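Local coordinates for protein polysaccharide Lyase Family 6 (Bacteroides cellulosilyticus, PDB 6QPS) that probably cleaves mannuronic acid-rich alginate by beta-elimination, as a calcium-binding polysaccharide lyase of family 6 from a human gut bacterium, at residues Glu242-Ser247 with Val268-His273; Gly292-Asn297 with Arg311-Leu316. One frame throughout, in Å; residues are numbered along the deposited sequence. Where two conformers were deposited one is given.

Interaction 1: residues Glu242-Ser247 with Val268-His273; sequences ENEIIS and VCRHGH. With CA (calcium ion), chain C.
V268 and I246 join the two segments through the backbone: V268 N donates to I246 O at 3.0 Å, in a nearly straight bond (N-H...O angle 163°). This bond belongs to the parallel bridge that pairs S247 with V268, the place where successive turns of the coil come into register.

Van der Waals packing adds to it. The side chains of E244 and V268 meet at about a right angle, CG of E244 lying 3.9 Å from CG2 of V268, so that the methyl covers the aliphatic part of a residue whose end is bound to metal. E244 OE2, a carboxylate oxygen, lies against the arginine stem, 3.7 Å from R270 CB. The R270 guanidinium itself reaches further, to the carbonyl of S338 and the ring of Y339.

The calcium ion is the polar centre. E242 binds it through both carboxylate oxygens, while E244 uses OE1 alone, at 2.3 Å; two waters, N210 and E213 complete the site. Hydrogen bonds probably help to position these ligands: E242 OE1 accepts E244 N through its anti lone pair, and S247, in the second shell, donates from OG to E244 OE2 at 2.7 Å, approaching from well above the carboxylate plane (51°). S247 shares a face of the sheet with V268, and its OG, anti to the backbone N (chi1 -177°), is thereby turned to E244 OE2. The two oxygens of E244 thus have separate tasks, one given to the metal and one to the serine, and this probably restrains the carboxylate from turning.

The pairing links strand 244-249 to strand 266-271 in the parallel beta-helix. Strand 291-295 continues the wall beyond V268, its R294 touching both V268 and E244, while on the inside I246 packs against L255, F260 and F236.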
ATOM      1  N   GLU A 242       0.848   9.419  -8.064  1.00 10.42           N
ATOM      2  CA  GLU A 242      -0.491  10.001  -8.037  1.00 12.35           C
ATOM      3  C   GLU A 242      -0.923  10.161  -6.583  1.00 10.51           C
ATOM      4  O   GLU A 242      -0.196   9.796  -5.658  1.00 10.40           O
ATOM      5  CB  GLU A 242      -1.486   9.111  -8.778  1.00 11.35           C
ATOM      6  CG  GLU A 242      -1.591   7.703  -8.183  1.00 11.29           C
ATOM      7  CD  GLU A 242      -3.010   7.188  -8.250  1.00 12.24           C
ATOM      8  OE1 GLU A 242      -3.790   7.455  -7.309  1.00 11.27           O
ATOM      9  OE2 GLU A 242      -3.341   6.518  -9.258  1.00 12.08           O
ATOM     10  N   ASN A 243      -2.171  10.603  -6.387  1.00 11.04           N
ATOM     11  CA  ASN A 243      -2.621  10.995  -5.057  1.00  9.87           C
ATOM     12  C   ASN A 243      -2.886   9.822  -4.125  1.00  8.60           C
ATOM     13  O   ASN A 243      -2.969  10.045  -2.913  1.00  9.58           O
ATOM     14  CB  ASN A 243      -3.809  11.961  -5.119  1.00 12.35           C
ATOM     15  CG  ASN A 243      -5.038  11.370  -5.737  1.00 19.34           C
ATOM     16  OD1 ASN A 243      -5.052  10.228  -6.171  1.00 20.05           O
ATOM     17  ND2 ASN A 243      -6.106  12.162  -5.772  1.00 24.69           N
ATOM     18  N   GLU A 244      -2.972   8.583  -4.630  1.00 10.34           N
ATOM     19  CA  GLU A 244      -3.104   7.408  -3.766  1.00  9.80           C
ATOM     20  C   GLU A 244      -1.792   6.619  -3.788  1.00 10.74           C
ATOM     21  O   GLU A 244      -1.445   6.005  -4.812  1.00 11.40           O
ATOM     22  CB  GLU A 244      -4.229   6.474  -4.217  1.00  9.86           C
ATOM     23  CG  GLU A 244      -5.604   7.090  -4.299  1.00 11.49           C
ATOM     24  CD  GLU A 244      -6.603   6.127  -4.901  1.00 11.54           C
ATOM     25  OE1 GLU A 244      -6.418   5.766  -6.094  1.00 12.66           O
ATOM     26  OE2 GLU A 244      -7.556   5.719  -4.182  1.00 12.73           O
ATOM     27  N   ILE A 245      -1.104   6.560  -2.637  1.00 10.15           N
ATOM     28  CA  ILE A 245      -0.017   5.598  -2.461  1.00  9.72           C
ATOM     29  C   ILE A 245      -0.599   4.201  -2.304  1.00  8.11           C
ATOM     30  O   ILE A 245      -0.248   3.260  -3.041  1.00  8.73           O
ATOM     31  CB  ILE A 245       0.848   5.967  -1.242  1.00  8.37           C
ATOM     32  CG1 ILE A 245       1.410   7.391  -1.322  1.00  9.89           C
ATOM     33  CG2 ILE A 245       1.956   4.932  -1.065  1.00  8.63           C
ATOM     34  CD1 ILE A 245       1.967   7.849   0.023  1.00 10.77           C
ATOM     35  N   ILE A 246      -1.517   4.057  -1.345  1.00  7.81           N
ATOM     36  CA  ILE A 246      -2.292   2.844  -1.132  1.00  8.33           C
ATOM     37  C   ILE A 246      -3.750   3.216  -1.336  1.00  8.03           C
ATOM     38  O   ILE A 246      -4.256   4.144  -0.676  1.00  9.42           O
ATOM     39  CB  ILE A 246      -2.096   2.266   0.273  1.00  7.63           C
ATOM     40  CG1 ILE A 246      -0.613   2.011   0.580  1.00  8.37           C
ATOM     41  CG2 ILE A 246      -2.937   0.998   0.421  1.00  8.21           C
ATOM     42  CD1 ILE A 246      -0.392   1.445   1.987  1.00  7.44           C
ATOM     43  N   SER A 247      -4.411   2.513  -2.250  1.00  8.21           N
ATOM     44  CA  SER A 247      -5.845   2.664  -2.501  1.00  7.87           C
ATOM     45  C   SER A 247      -6.562   1.426  -1.953  1.00  7.29           C
ATOM     46  O   SER A 247      -6.517   0.339  -2.542  1.00  7.80           O
ATOM     47  CB  SER A 247      -6.042   2.831  -3.995  1.00  8.84           C
ATOM     48  OG  SER A 247      -7.375   3.051  -4.367  1.00  9.37           O
ATOM     49  N   VAL A 268      -5.403   5.944   1.437  1.00  8.72           N
ATOM     50  CA  VAL A 268      -6.785   6.290   1.117  1.00  8.72           C
ATOM     51  C   VAL A 268      -7.725   5.112   1.334  1.00  8.49           C
ATOM     52  O   VAL A 268      -7.577   4.059   0.692  1.00  8.45           O
ATOM     53  CB  VAL A 268      -6.905   6.810  -0.322  1.00 10.06           C
ATOM     54  CG1 VAL A 268      -8.339   7.237  -0.656  1.00  9.08           C
ATOM     55  CG2 VAL A 268      -5.914   7.971  -0.542  1.00  8.89           C
ATOM     56  N   CYS A 269      -8.721   5.302   2.213  1.00  7.65           N
ATOM     57  CA  CYS A 269      -9.815   4.347   2.418  1.00  9.00           C
ATOM     58  C   CYS A 269     -10.855   4.706   1.360  1.00  8.61           C
ATOM     59  O   CYS A 269     -11.831   5.422   1.624  1.00  8.84           O
ATOM     60  CB  CYS A 269     -10.386   4.493   3.829  1.00  8.46           C
ATOM     61  SG  CYS A 269      -9.290   3.818   5.114  1.00 11.03           S
ATOM     62  N   ARG A 270     -10.609   4.240   0.124  1.00  7.92           N
ATOM     63  CA  ARG A 270     -11.364   4.716  -1.039  1.00  8.00           C
ATOM     64  C   ARG A 270     -12.720   4.041  -1.184  1.00  9.04           C
ATOM     65  O   ARG A 270     -13.737   4.722  -1.397  1.00  8.82           O
ATOM     66  CB  ARG A 270     -10.527   4.568  -2.320  1.00  8.80           C
ATOM     67  CG  ARG A 270     -11.270   5.013  -3.576  1.00  9.26           C
ATOM     68  CD  ARG A 270     -11.661   6.503  -3.547  1.00  9.44           C
ATOM     69  NE  ARG A 270     -12.488   6.847  -4.699  1.00 11.87           N
ATOM     70  CZ  ARG A 270     -13.812   6.773  -4.731  1.00 12.37           C
ATOM     71  NH1 ARG A 270     -14.483   6.415  -3.639  1.00  9.89           N
ATOM     72  NH2 ARG A 270     -14.476   7.075  -5.840  1.00 11.35           N
ATOM     73  N   HIS A 271     -12.738   2.711  -1.113  1.00  8.00           N
ATOM     74  CA  HIS A 271     -13.983   1.954  -1.130  1.00  7.97           C
ATOM     75  C   HIS A 271     -13.873   0.850  -0.073  1.00  8.37           C
ATOM     76  O   HIS A 271     -12.770   0.458   0.316  1.00  8.04           O
ATOM     77  CB  HIS A 271     -14.251   1.250  -2.473  1.00  8.71           C
ATOM     78  CG  HIS A 271     -14.320   2.118  -3.694  1.00  8.84           C
ATOM     79  ND1 HIS A 271     -15.157   3.208  -3.828  1.00  9.01           N
ATOM     80  CD2 HIS A 271     -13.739   1.947  -4.908  1.00  9.30           C
ATOM     81  CE1 HIS A 271     -15.042   3.702  -5.053  1.00 11.45           C
ATOM     82  NE2 HIS A 271     -14.199   2.944  -5.733  1.00 11.14           N
ATOM     83  N   GLY A 272     -15.015   0.328   0.366  1.00  7.80           N
ATOM     84  CA  GLY A 272     -15.056  -0.680   1.412  1.00  7.91           C
ATOM     85  C   GLY A 272     -14.952  -0.136   2.835  1.00  7.47           C
ATOM     86  O   GLY A 272     -14.644   1.037   3.085  1.00  7.45           O
ATOM     87  N   HIS A 273     -15.227  -1.025   3.793  1.00  8.73           N
ATOM     88  CA  HIS A 273     -15.591  -0.659   5.165  1.00  8.04           C
ATOM     89  C   HIS A 273     -14.733  -1.409   6.178  1.00  7.15           C
ATOM     90  O   HIS A 273     -14.147  -2.463   5.893  1.00  7.92           O
ATOM     91  CB  HIS A 273     -17.095  -0.938   5.427  1.00  8.20           C
ATOM     92  CG  HIS A 273     -17.958  -0.525   4.278  1.00  7.96           C
ATOM     93  ND1 HIS A 273     -18.169   0.798   3.934  1.00  8.10           N
ATOM     94  CD2 HIS A 273     -18.583  -1.272   3.339  1.00  8.52           C
ATOM     95  CE1 HIS A 273     -18.936   0.836   2.853  1.00  9.50           C
ATOM     96  NE2 HIS A 273     -19.161  -0.406   2.451  1.00  8.94           N
TER
HETATM   97 CA    CA C 501      -5.796   6.481  -8.188  1.00 12.19          CA
HETATM   98  O   HOH W   1      -8.116   5.866  -8.638  1.00 13.73           O
HETATM   99  O   HOH W   2      -6.644   8.722  -7.609  1.00 14.47           O

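Interaction 2: residues Gly292-Asn297 with Arg311-Leu316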
ATOM      1  N   GLY A 292      -1.671  12.558   4.279  1.00  9.35           N
ATOM      2  CA  GLY A 292      -1.862  11.572   5.334  1.00 10.46           C
ATOM      3  C   GLY A 292      -2.980  10.589   5.010  1.00  8.04           C
ATOM      4  O   GLY A 292      -2.825   9.783   4.078  1.00  8.65           O
ATOM      5  N   ILE A 293      -4.117  10.656   5.718  1.00  8.08           N
ATOM      6  CA  ILE A 293      -5.163   9.629   5.669  1.00  8.26           C
ATOM      7  C   ILE A 293      -6.437  10.253   5.135  1.00  7.65           C
ATOM      8  O   ILE A 293      -6.891  11.286   5.641  1.00  8.19           O
ATOM      9  CB  ILE A 293      -5.399   8.983   7.048  1.00  8.89           C
ATOM     10  CG1 ILE A 293      -4.141   8.260   7.500  1.00  8.62           C
ATOM     11  CG2 ILE A 293      -6.567   8.006   7.003  1.00  9.73           C
ATOM     12  CD1 ILE A 293      -4.108   7.843   8.977  1.00  9.03           C
ATOM     13  N   ARG A 294      -7.008   9.637   4.106  1.00  9.44           N
ATOM     14  CA  ARG A 294      -8.268  10.074   3.509  1.00  8.20           C
ATOM     15  C   ARG A 294      -9.363   9.064   3.829  1.00  8.85           C
ATOM     16  O   ARG A 294      -9.213   7.868   3.532  1.00  9.38           O
ATOM     17  CB  ARG A 294      -8.124  10.245   1.994  1.00 10.14           C
ATOM     18  CG  ARG A 294      -9.340  10.764   1.257  1.00 12.61           C
ATOM     19  CD  ARG A 294      -8.952  11.692   0.108  1.00 16.02           C
ATOM     20  NE  ARG A 294      -8.127  11.089  -0.930  1.00 18.58           N
ATOM     21  CZ  ARG A 294      -8.592  10.620  -2.091  1.00 21.52           C
ATOM     22  NH1 ARG A 294      -9.887  10.652  -2.351  1.00 19.23           N
ATOM     23  NH2 ARG A 294      -7.756  10.126  -3.001  1.00 21.93           N
ATOM     24  N   ILE A 295     -10.463   9.549   4.412  1.00  8.51           N
ATOM     25  CA  ILE A 295     -11.565   8.721   4.907  1.00  8.06           C
ATOM     26  C   ILE A 295     -12.832   8.951   4.075  1.00  8.68           C
ATOM     27  O   ILE A 295     -13.354  10.075   4.017  1.00  9.07           O
ATOM     28  CB  ILE A 295     -11.834   9.010   6.392  1.00  8.92           C
ATOM     29  CG1 ILE A 295     -10.611   8.694   7.242  1.00  9.85           C
ATOM     30  CG2 ILE A 295     -13.079   8.246   6.850  1.00  9.22           C
ATOM     31  CD1 ILE A 295     -10.196   7.235   7.225  1.00 10.52           C
ATOM     32  N   ILE A 296     -13.289   7.866   3.425  1.00  8.84           N
ATOM     33  CA  ILE A 296     -14.577   7.681   2.760  1.00  8.25           C
ATOM     34  C   ILE A 296     -15.089   6.348   3.334  1.00  8.09           C
ATOM     35  O   ILE A 296     -14.320   5.567   3.902  1.00  7.83           O
ATOM     36  CB  ILE A 296     -14.384   7.620   1.215  1.00  9.22           C
ATOM     37  CG1 ILE A 296     -13.679   8.895   0.727  1.00  9.40           C
ATOM     38  CG2 ILE A 296     -15.684   7.407   0.432  1.00  8.90           C
ATOM     39  CD1 ILE A 296     -12.877   8.679  -0.528  1.00 12.59           C
ATOM     40  N   ASN A 297     -16.406   6.101   3.244  1.00  8.98           N
ATOM     41  CA  ASN A 297     -17.003   4.831   3.694  1.00  8.40           C
ATOM     42  C   ASN A 297     -17.027   4.667   5.218  1.00  8.21           C
ATOM     43  O   ASN A 297     -16.757   5.613   5.957  1.00  8.73           O
ATOM     44  CB  ASN A 297     -16.324   3.627   3.030  1.00  8.07           C
ATOM     45  CG  ASN A 297     -15.982   3.872   1.578  1.00  8.61           C
ATOM     46  OD1 ASN A 297     -16.838   3.821   0.734  1.00  9.22           O
ATOM     47  ND2 ASN A 297     -14.722   4.180   1.296  1.00  9.05           N
ATOM     48  N   ARG A 311       1.579  18.332   2.883  0.59 12.22           N
ATOM     49  CA  ARG A 311       1.085  19.604   2.369  0.59 13.07           C
ATOM     50  C   ARG A 311      -0.286  19.564   1.711  0.59 13.63           C
ATOM     51  O   ARG A 311      -0.909  20.627   1.580  0.59 16.45           O
ATOM     52  CB  ARG A 311       2.107  20.224   1.414  0.59 18.07           C
ATOM     53  CG  ARG A 311       3.339  20.725   2.164  0.59 20.84           C
ATOM     54  CD  ARG A 311       3.160  22.112   2.803  0.59 23.73           C
ATOM     55  NE  ARG A 311       2.016  22.216   3.712  0.59 22.73           N
ATOM     56  CZ  ARG A 311       1.990  21.769   4.969  0.59 23.09           C
ATOM     57  NH1 ARG A 311       3.037  21.172   5.514  0.59 16.45           N
ATOM     58  NH2 ARG A 311       0.892  21.910   5.693  0.59 27.97           N
ATOM     59  N   SER A 312      -0.787  18.393   1.320  1.00 13.10           N
ATOM     60  CA  SER A 312      -2.114  18.322   0.718  1.00 12.74           C
ATOM     61  C   SER A 312      -3.231  18.255   1.752  1.00 17.39           C
ATOM     62  O   SER A 312      -4.141  19.089   1.742  1.00 19.86           O
ATOM     63  CB  SER A 312      -2.186  17.143  -0.252  1.00 13.84           C
ATOM     64  OG  SER A 312      -3.499  16.988  -0.767  1.00 16.69           O
ATOM     65  N   PHE A 313      -3.222  17.235   2.596  1.00 12.66           N
ATOM     66  CA  PHE A 313      -4.134  17.119   3.736  1.00 11.55           C
ATOM     67  C   PHE A 313      -3.447  16.198   4.735  1.00 11.87           C
ATOM     68  O   PHE A 313      -2.713  15.288   4.340  1.00 11.82           O
ATOM     69  CB  PHE A 313      -5.552  16.580   3.401  1.00 11.57           C
ATOM     70  CG  PHE A 313      -5.536  15.248   2.723  1.00 11.92           C
ATOM     71  CD1 PHE A 313      -5.465  14.078   3.441  1.00 11.64           C
ATOM     72  CD2 PHE A 313      -5.562  15.169   1.338  1.00 13.00           C
ATOM     73  CE1 PHE A 313      -5.392  12.877   2.788  1.00 11.82           C
ATOM     74  CE2 PHE A 313      -5.508  13.960   0.697  1.00 12.94           C
ATOM     75  CZ  PHE A 313      -5.402  12.820   1.426  1.00 12.54           C
ATOM     76  N   GLY A 314      -3.705  16.414   6.022  1.00  9.96           N
ATOM     77  CA  GLY A 314      -3.267  15.492   7.062  1.00  9.08           C
ATOM     78  C   GLY A 314      -4.322  14.428   7.297  1.00  8.51           C
ATOM     79  O   GLY A 314      -4.036  13.225   7.277  1.00  9.58           O
ATOM     80  N   LEU A 315      -5.559  14.877   7.504  1.00  9.18           N
ATOM     81  CA  LEU A 315      -6.749  14.034   7.580  1.00  8.34           C
ATOM     82  C   LEU A 315      -7.807  14.674   6.702  1.00 10.24           C
ATOM     83  O   LEU A 315      -8.068  15.869   6.837  1.00  9.78           O
ATOM     84  CB  LEU A 315      -7.305  13.964   9.008  1.00 10.12           C
ATOM     85  CG  LEU A 315      -8.602  13.157   9.135  1.00  9.50           C
ATOM     86  CD1 LEU A 315      -8.419  11.669   8.931  1.00 10.87           C
ATOM     87  CD2 LEU A 315      -9.229  13.452  10.512  1.00 11.66           C
ATOM     88  N   LEU A 316      -8.446  13.892   5.837  1.00  9.91           N
ATOM     89  CA  LEU A 316      -9.592  14.354   5.065  1.00  9.17           C
ATOM     90  C   LEU A 316     -10.761  13.413   5.323  1.00  9.30           C
ATOM     91  O   LEU A 316     -10.613  12.194   5.175  1.00 11.22           O
ATOM     92  CB  LEU A 316      -9.249  14.417   3.576  1.00 11.52           C
ATOM     93  CG  LEU A 316     -10.244  15.147   2.667  1.00 14.50           C
ATOM     94  CD1 LEU A 316      -9.532  15.715   1.433  1.00 15.49           C
ATOM     95  CD2 LEU A 316     -11.397  14.242   2.257  1.00 14.82           C
TER
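The side chains of R294 and F313 meet at a slant, R294 CB 3.8 Å from F313 CZ. The arginine CD and NE also come close to CZ, which sits at the edge of the guanidinium, near its plane; the two planes are steeply inclined, 80° apart. F313 owes its position to a CG set between the backbone N and the carbonyl carbon (chi1 56°), which swings the ring over the neighbouring strand until CE1 approaches I293 O at 3.6 Å. L316 CB covers one face of the ring toward its rim. From there L316 runs side by side with R294, pointing the same way, with its CD2 4.1 Å from R294 CD. On the other face of the sheet, that of I293, L315 crosses I295 at a slant, and L315 CD1 reaches I295 CG1.

Beneath the side chains the backbones pair in parallel, I293 with L315 and R294 with L316. Four N-H...O=C bonds join the segments, from G292 to I295 on one side and F313 to L316 on the other, the shortest from I295 N to L316 O at 2.8 Å. G292 fits the corner at G314 because any beta carbon would collide with G314 O.

An alanine in place of F313 removes the ring beside R294 CB and CD, and the arginine stem would probably be freer to turn.

The chemistry is thus divided: the main chains supply the directional bonds, while apolar surface steadies the aliphatic stem of an arginine whose side chain comes close to E244, a calcium ligand. Its positive charge may help to balance the acidic metal site.

From the N terminus, the chain first passes 242-247, beside the calcium ion, makes a full turn through strand 254-261 and closes interaction 1 at 268-273. It then travels on to 292-297, runs through strand 301-308 and closes interaction 2 at 311-316. The two loops follow in series, neither nested nor crossed. Strands 266-271 and 291-295 are neighbours, so the second segment of interaction 1 adjoins the first of interaction 2; C269 N to R294 O and N297 ND2 to R270 O are probable hydrogen bonds between them. Such stepwise closure illustrates how a parallel beta-helix stacks coil on coil, here carrying the wall on along the chain from the metal site.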